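Local coordinates for protein putative aminopeptidase (Leishmania major, PDB 5NTH) that probably acts as a manganese-dependent M17 leucyl aminopeptidase, removing residues from the N-termini of peptides, at residues S200-V203 and A204-E207. Numbering follows the deposited sequence.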
loop_
_atom_site.group_PDB
_atom_site.type_symbol
_atom_site.label_atom_id
_atom_site.label_comp_id
_atom_site.label_asym_id
_atom_site.label_seq_id
_atom_site.Cartn_x
_atom_site.Cartn_y
_atom_site.Cartn_z
ATOM N N SER A 200 -21.017 -51.713 1.565
ATOM C CA SER A 200 -20.561 -52.019 0.187
ATOM C C SER A 200 -20.692 -50.844 -0.780
ATOM O O SER A 200 -21.694 -50.086 -0.765
ATOM C CB SER A 200 -21.364 -53.170 -0.393
ATOM O OG SER A 200 -22.748 -52.952 -0.155
ATOM N N VAL A 201 -19.698 -50.726 -1.647
ATOM C CA VAL A 201 -19.760 -49.741 -2.731
ATOM C C VAL A 201 -19.408 -50.419 -4.041
ATOM O O VAL A 201 -18.390 -51.113 -4.119
ATOM C CB VAL A 201 -18.875 -48.499 -2.456
ATOM C CG1 VAL A 201 -17.406 -48.893 -2.207
ATOM C CG2 VAL A 201 -19.045 -47.470 -3.576
ATOM N N CYS A 202 -20.262 -50.212 -5.049
ATOM C CA CYS A 202 -20.163 -50.926 -6.322
ATOM C C CYS A 202 -19.636 -50.061 -7.471
ATOM O O CYS A 202 -19.538 -48.842 -7.349
ATOM C CB CYS A 202 -21.509 -51.493 -6.699
ATOM S SG CYS A 202 -22.722 -50.275 -7.196
ATOM N N VAL A 203 -19.316 -50.705 -8.589
ATOM C CA VAL A 203 -18.702 -50.034 -9.718
ATOM C C VAL A 203 -19.543 -48.940 -10.326
ATOM O O VAL A 203 -18.988 -47.913 -10.717
ATOM C CB VAL A 203 -18.347 -51.039 -10.824
ATOM C CG1 VAL A 203 -17.922 -50.352 -12.133
ATOM C CG2 VAL A 203 -17.224 -51.917 -10.322
ATOM N N ALA A 204 -20.852 -49.159 -10.444
ATOM C CA ALA A 204 -21.739 -48.126 -10.990
ATOM C C ALA A 204 -21.746 -46.840 -10.115
ATOM O O ALA A 204 -21.884 -45.737 -10.640
ATOM C CB ALA A 204 -23.145 -48.672 -11.188
ATOM N N GLU A 205 -21.570 -47.010 -8.803
ATOM C CA GLU A 205 -21.364 -45.903 -7.877
ATOM C C GLU A 205 -20.047 -45.155 -8.120
ATOM O O GLU A 205 -20.019 -43.930 -8.226
ATOM C CB GLU A 205 -21.459 -46.383 -6.427
ATOM C CG GLU A 205 -22.891 -46.326 -5.910
ATOM C CD GLU A 205 -23.189 -47.227 -4.710
ATOM O OE1 GLU A 205 -22.953 -48.477 -4.815
ATOM O OE2 GLU A 205 -23.683 -46.679 -3.670
ATOM N N LEU A 206 -18.954 -45.873 -8.235
ATOM C CA LEU A 206 -17.677 -45.202 -8.466
ATOM C C LEU A 206 -17.704 -44.378 -9.760
ATOM O O LEU A 206 -17.143 -43.288 -9.806
ATOM C CB LEU A 206 -16.534 -46.195 -8.483
ATOM C CG LEU A 206 -16.398 -46.984 -7.187
ATOM C CD1 LEU A 206 -15.268 -47.980 -7.352
ATOM C CD2 LEU A 206 -16.172 -46.102 -5.971
ATOM N N GLU A 207 -18.386 -44.885 -10.788
ATOM C CA GLU A 207 -18.619 -44.125 -12.016
ATOM C C GLU A 207 -19.493 -42.887 -11.783
ATOM O O GLU A 207 -19.246 -41.804 -12.349
ATOM C CB GLU A 207 -19.222 -45.036 -13.088
ATOM C CG GLU A 207 -18.182 -45.980 -13.688
ATOM C CD GLU A 207 -18.756 -47.243 -14.335
ATOM O OE1 GLU A 207 -19.641 -47.916 -13.769
ATOM O OE2 GLU A 207 -18.291 -47.587 -15.432
#
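Val201 meets the first turn of helix 203-221 through a single methyl, CG2, which lies 3.9 Å from Glu205 CB and 4.0 Å from Leu206 CD2. With CG2 anti to the backbone N, the methyl turns forward along the chain, and the valine crosses the leucine side chain at about a right angle. Glu148 and Ala152 of helix 148-156 lie against this small apolar cluster.

Cys202, the N-cap residue, gives both its backbone NH and its carbonyl to the turn. Its N donates a nearly straight bond (166°) to Glu205 OE1 at 3.2 Å, although the position of that oxygen is less certain because it is modelled too close to a neighbour. Glu205 reaches back with its chain extended beyond CG (chi2 159°), laying the carboxylate beside the residue that precedes the helix. Its other oxygen, OE2, is hydrogen-bonded to Ser338 OG of helix 323-341, which gives the buried carboxylate a second partner. The carbonyl O of Cys202 accepts Leu206 N at 3.2 Å, with the donor in the carbonyl plane, while Glu205 CB packs against the same oxygen.

Val203 continues the pattern: its O accepts Glu207 N at 3.1 Å. Its CG1 lies 3.4 Å from Glu207 OE1, the two side chains crossing at a slant at the partly exposed side of the turn. Beyond the two segments, Val203 also rests on Ala190 and Phe191 of helix 189-192.

The successive i to i+4 bonds accepted by Cys202 O and Val203 O mark a helix N-terminus, and the Glu205 contact is consistent with the half of a capping box in which the N3 side chain accepts the N-cap NH; here helix 203-221 starts, packed among helices 148-156, 189-192 and 323-341, away from the two-manganese active site.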